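Local coordinates for rhusiopathiae surface protein B (Erysipelothrix rhusiopathiae, PDB 3V10) that probably binds collagen as a surface adhesin, the chain here being its collagen-binding region, built from two beta-rich domains, at residues S35-N39 with G40-K44; L90-G94 with S95-F99. One frame throughout, in Å; residues are numbered along the deposited sequence.

Contact 1: residues S35-N39 with G40-K44; sequences SDMNN and GQKVK
Met37 and Lys42 face each other as a non-hydrogen-bonded pair of a tight two-strand hairpin, and their bent side chains make the apolar part of the contact. With CG beside its backbone N (chi1 -75°) and further bends at chi2 and chi3, the methionine curls back along the turn: SD lies 3.2 Å from Lys42 CD, and CE is 3.3 Å from Gly40 C, both tighter than usual for such atoms. Lys42 is folded as well, its methylenes crossing the thioether at a slant before running alongside Asp36. On the face carrying Asn38 and Gln41, Val43 CG1 reaches Asn38 CB at 3.6 Å, while its CG2 lies against the backbone of Asp36.

Backbone bonds tie the strands. Val43 N donates a hydrogen bond to Asp36 O at 2.9 Å, Asn38 N one to Gln41 O at 2.7 Å, and Gln41 N closes the type I' turn from Asn38 to Gln41 on Asn38 O at 3.0 Å. Asn39 and Gly40 occupy the corner with positive phi, as this turn requires.

The polar side chains find partners beyond the hairpin. Asp36 OD2 takes the amide N-H of Val111, and Asn38 ND2 bonds Glu7 OE2. A water within hydrogen-bonding distance of Asp36 OD2 and Val43 O can bridge them, though it may share its protons with other acceptors. Lys42 NZ stays 4.8 Å from Asp36 OD2, too far for a salt bridge, though the opposite charges may attract weakly. The hairpin thus appears to rest on main-chain bonds and on thioether and aliphatic contact, with charge probably contributing only at longer range.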
loop_
_atom_site.group_PDB
_atom_site.type_symbol
_atom_site.label_atom_id
_atom_site.label_comp_id
_atom_site.label_asym_id
_atom_site.label_seq_id
_atom_site.Cartn_x
_atom_site.Cartn_y
_atom_site.Cartn_z
ATOM N N SER A 35 12.407 17.462 18.153
ATOM C CA SER A 35 12.189 17.995 19.487
ATOM C C SER A 35 12.503 19.479 19.482
ATOM O O SER A 35 12.911 20.030 18.458
ATOM C CB SER A 35 13.079 17.278 20.504
ATOM O OG SER A 35 14.448 17.497 20.213
ATOM N N ASP A 36 12.310 20.122 20.626
ATOM C CA ASP A 36 12.571 21.546 20.752
ATOM C C ASP A 36 14.030 21.886 21.054
ATOM O O ASP A 36 14.321 22.963 21.572
ATOM C CB ASP A 36 11.668 22.157 21.826
ATOM C CG ASP A 36 11.682 21.366 23.120
ATOM O OD1 ASP A 36 12.661 20.636 23.370
ATOM O OD2 ASP A 36 10.711 21.488 23.890
ATOM N N MET A 37 14.943 20.968 20.748
ATOM C CA MET A 37 16.368 21.226 20.960
ATOM C C MET A 37 16.995 21.455 19.592
ATOM O O MET A 37 17.096 20.532 18.781
ATOM C CB MET A 37 17.062 20.042 21.644
ATOM C CG MET A 37 16.778 19.898 23.131
ATOM S SD MET A 37 16.974 21.431 24.078
ATOM C CE MET A 37 18.585 21.895 23.718
ATOM N N ASN A 38 17.404 22.692 19.334
ATOM C CA ASN A 38 18.009 23.040 18.052
ATOM C C ASN A 38 19.487 23.388 18.211
ATOM O O ASN A 38 19.834 24.469 18.693
ATOM C CB ASN A 38 17.240 24.209 17.428
ATOM C CG ASN A 38 17.787 24.611 16.081
ATOM O OD1 ASN A 38 18.425 23.815 15.394
ATOM N ND2 ASN A 38 17.527 25.851 15.685
ATOM N N ASN A 39 20.358 22.471 17.799
ATOM C CA ASN A 39 21.795 22.681 17.918
ATOM C C ASN A 39 22.182 22.905 19.379
ATOM O O ASN A 39 23.026 23.745 19.697
ATOM C CB ASN A 39 22.234 23.875 17.063
ATOM C CG ASN A 39 22.820 23.451 15.731
ATOM O OD1 ASN A 39 22.683 24.153 14.730
ATOM N ND2 ASN A 39 23.490 22.302 15.715
ATOM N N GLY A 40 21.551 22.143 20.265
ATOM C CA GLY A 40 21.845 22.254 21.681
ATOM C C GLY A 40 21.183 23.438 22.355
ATOM O O GLY A 40 21.436 23.703 23.529
ATOM N N GLN A 41 20.343 24.154 21.613
ATOM C CA GLN A 41 19.649 25.308 22.164
ATOM C C GLN A 41 18.145 25.128 22.166
ATOM O O GLN A 41 17.541 24.731 21.171
ATOM C CB GLN A 41 20.011 26.578 21.391
ATOM C CG GLN A 41 21.429 27.046 21.631
ATOM C CD GLN A 41 21.590 28.528 21.384
ATOM O OE1 GLN A 41 20.811 29.340 21.888
ATOM N NE2 GLN A 41 22.607 28.893 20.616
ATOM N N LYS A 42 17.546 25.425 23.306
ATOM C CA LYS A 42 16.115 25.307 23.484
ATOM C C LYS A 42 15.316 26.303 22.647
ATOM O O LYS A 42 15.613 27.498 22.651
ATOM C CB LYS A 42 15.790 25.511 24.962
ATOM C CG LYS A 42 15.902 24.249 25.770
ATOM C CD LYS A 42 14.768 23.341 25.372
ATOM C CE LYS A 42 13.451 24.004 25.685
ATOM N NZ LYS A 42 13.245 24.007 27.161
ATOM N N VAL A 43 14.318 25.814 21.917
ATOM C CA VAL A 43 13.459 26.695 21.133
ATOM C C VAL A 43 12.033 26.526 21.646
ATOM O O VAL A 43 11.707 25.521 22.271
ATOM C CB VAL A 43 13.476 26.360 19.610
ATOM C CG1 VAL A 43 14.898 26.375 19.086
ATOM C CG2 VAL A 43 12.803 25.008 19.357
ATOM N N LYS A 44 11.182 27.506 21.366
ATOM C CA LYS A 44 9.787 27.471 21.789
ATOM C C LYS A 44 8.913 27.467 20.523
ATOM O O LYS A 44 8.791 28.488 19.841
ATOM C CB LYS A 44 9.498 28.719 22.639
ATOM C CG LYS A 44 8.378 28.590 23.685
ATOM C CD LYS A 44 8.903 28.160 25.093
ATOM C CE LYS A 44 9.446 26.708 25.135
ATOM N NZ LYS A 44 10.913 26.446 24.888
HETATM O O HOH W 1 9.997 23.967 23.791
HETATM O O HOH W 2 20.212 19.758 19.735
#

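Contact 2: residues L90-G94 with S95-F99; sequences LTFNG and SHIHF
Phe92 lays the CD1 corner of its ring against Ile97, with Phe92 CD1 3.7 Å from Ile97 CD1 and the two side chains crossing at a slant. Ile97 turns both branches to use: CG1, beside the backbone N, carries CD1 toward the ring and the turn, while CG2 lies near Leu90. On the same face Leu90 CD2 meets the edge of the Phe99 ring, in its plane, at 3.7 Å from Phe99 CD2. All four side chains are buried, and Leu117 of strand 112-123 covers both Phe92 and Ile97. The Phe99 ring also stacks with Phe51 and takes part in edge-to-face contacts with Phe34 and Phe101.

The backbone is a classic two-residue beta hairpin, strands 85-93 and 96-101 joined by a type II' turn from Asn93 to His96, inside the Ig-like domain. Gly94 stands at the first corner with phi 68° and psi -116°, a conformation readily available to glycine. Thr91 and His98 form a hydrogen-bonded pair, with Thr91 N to His98 O and His98 N to Thr91 O both 2.8 Å. Nearer the turn, Asn93 N donates to His96 O at 2.7 Å, lying almost in line with the carbonyl although its N-H is bent, whereas His96 N approaches Asn93 O at 3.0 Å from above its plane.

The other face is more polar. Thr91 and His98 touch through their CB atoms; Asn93 CB lies against His96 O, and His96 CB against Asn93 O. His98 CG stands anti to the backbone N (chi1 -176°), which carries ND1 to Asp52 OD1; a water sits 2.8 Å from Thr91 OG1.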
loop_
_atom_site.group_PDB
_atom_site.type_symbol
_atom_site.label_atom_id
_atom_site.label_comp_id
_atom_site.label_asym_id
_atom_site.label_seq_id
_atom_site.Cartn_x
_atom_site.Cartn_y
_atom_site.Cartn_z
ATOM N N LEU A 90 -0.789 17.816 9.773
ATOM C CA LEU A 90 -0.012 17.382 8.622
ATOM C C LEU A 90 -0.841 17.533 7.361
ATOM O O LEU A 90 -1.990 17.086 7.308
ATOM C CB LEU A 90 0.398 15.914 8.750
ATOM C CG LEU A 90 1.606 15.554 9.610
ATOM C CD1 LEU A 90 1.695 14.042 9.722
ATOM C CD2 LEU A 90 2.876 16.125 8.986
ATOM N N THR A 91 -0.257 18.163 6.352
ATOM C CA THR A 91 -0.937 18.334 5.078
ATOM C C THR A 91 -0.137 17.573 4.031
ATOM O O THR A 91 1.059 17.803 3.850
ATOM C CB THR A 91 -1.040 19.817 4.677
ATOM O OG1 THR A 91 -1.831 20.520 5.645
ATOM C CG2 THR A 91 -1.699 19.943 3.301
ATOM N N PHE A 92 -0.804 16.650 3.347
ATOM C CA PHE A 92 -0.152 15.831 2.331
ATOM C C PHE A 92 -0.385 16.441 0.953
ATOM O O PHE A 92 -1.521 16.510 0.480
ATOM C CB PHE A 92 -0.709 14.405 2.401
ATOM C CG PHE A 92 -0.559 13.771 3.757
ATOM C CD1 PHE A 92 0.577 13.035 4.079
ATOM C CD2 PHE A 92 -1.524 13.966 4.735
ATOM C CE1 PHE A 92 0.746 12.509 5.362
ATOM C CE2 PHE A 92 -1.363 13.444 6.015
ATOM C CZ PHE A 92 -0.223 12.716 6.329
ATOM N N ASN A 93 0.700 16.883 0.321
ATOM C CA ASN A 93 0.639 17.514 -0.994
ATOM C C ASN A 93 1.536 16.797 -2.004
ATOM O O ASN A 93 2.549 17.347 -2.445
ATOM C CB ASN A 93 1.064 18.983 -0.878
ATOM C CG ASN A 93 0.132 19.797 0.013
ATOM O OD1 ASN A 93 0.583 20.629 0.804
ATOM N ND2 ASN A 93 -1.169 19.565 -0.115
ATOM N N GLY A 94 1.161 15.572 -2.364
ATOM C CA GLY A 94 1.948 14.803 -3.317
ATOM C C GLY A 94 3.293 14.396 -2.744
ATOM O O GLY A 94 3.369 13.639 -1.767
ATOM N N SER A 95 4.364 14.901 -3.348
ATOM C CA SER A 95 5.718 14.598 -2.883
ATOM C C SER A 95 6.100 15.556 -1.756
ATOM O O SER A 95 7.164 15.426 -1.151
ATOM C CB SER A 95 6.726 14.737 -4.030
ATOM O OG SER A 95 6.448 13.825 -5.088
ATOM N N HIS A 96 5.225 16.516 -1.472
ATOM C CA HIS A 96 5.481 17.495 -0.420
ATOM C C HIS A 96 4.558 17.277 0.773
ATOM O O HIS A 96 3.350 17.188 0.607
ATOM C CB HIS A 96 5.256 18.916 -0.952
ATOM C CG HIS A 96 6.179 19.304 -2.063
ATOM N ND1 HIS A 96 7.502 19.633 -1.852
ATOM C CD2 HIS A 96 5.968 19.431 -3.394
ATOM C CE1 HIS A 96 8.063 19.948 -3.007
ATOM N NE2 HIS A 96 7.154 19.833 -3.958
ATOM N N ILE A 97 5.135 17.204 1.967
ATOM C CA ILE A 97 4.360 17.016 3.193
ATOM C C ILE A 97 4.648 18.202 4.105
ATOM O O ILE A 97 5.808 18.502 4.397
ATOM C CB ILE A 97 4.763 15.718 3.926
ATOM C CG1 ILE A 97 4.864 14.558 2.934
ATOM C CG2 ILE A 97 3.744 15.408 5.011
ATOM C CD1 ILE A 97 3.573 14.235 2.236
ATOM N N HIS A 98 3.587 18.865 4.556
ATOM C CA HIS A 98 3.700 20.050 5.397
ATOM C C HIS A 98 3.276 19.777 6.832
ATOM O O HIS A 98 2.236 19.168 7.072
ATOM C CB HIS A 98 2.818 21.165 4.800
ATOM C CG HIS A 98 2.913 22.486 5.507
ATOM N ND1 HIS A 98 3.987 23.338 5.362
ATOM C CD2 HIS A 98 2.038 23.125 6.322
ATOM C CE1 HIS A 98 3.768 24.445 6.050
ATOM N NE2 HIS A 98 2.592 24.342 6.642
ATOM N N PHE A 99 4.093 20.204 7.786
ATOM C CA PHE A 99 3.735 20.043 9.189
ATOM C C PHE A 99 3.638 21.432 9.797
ATOM O O PHE A 99 4.544 22.245 9.623
ATOM C CB PHE A 99 4.778 19.224 9.954
ATOM C CG PHE A 99 4.515 19.156 11.438
ATOM C CD1 PHE A 99 4.896 20.200 12.279
ATOM C CD2 PHE A 99 3.848 18.069 11.988
ATOM C CE1 PHE A 99 4.615 20.166 13.640
ATOM C CE2 PHE A 99 3.560 18.021 13.359
ATOM C CZ PHE A 99 3.946 19.074 14.184
HETATM O O HOH W 3 -0.344 21.258 7.844
#

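In the fold
Both contacts are local hairpins in the N-terminal half of the chain, within the same Ig-like domain, and contact 1 is complete before contact 2 begins. Their centres lie 24 Å apart and their nearest atoms about 9 Å, so they do not touch. Residues 35-44 form a small two-strand sheet of their own, directly following strand 28-35, at the surface about 35 Å from the chain centre. Residues 90-99 lie about 18 Å from it and belong to the large mixed sheet, which also contains strand 28-35. One hairpin thus decorates the domain's outer end, while the other turns one apolar face into its interior.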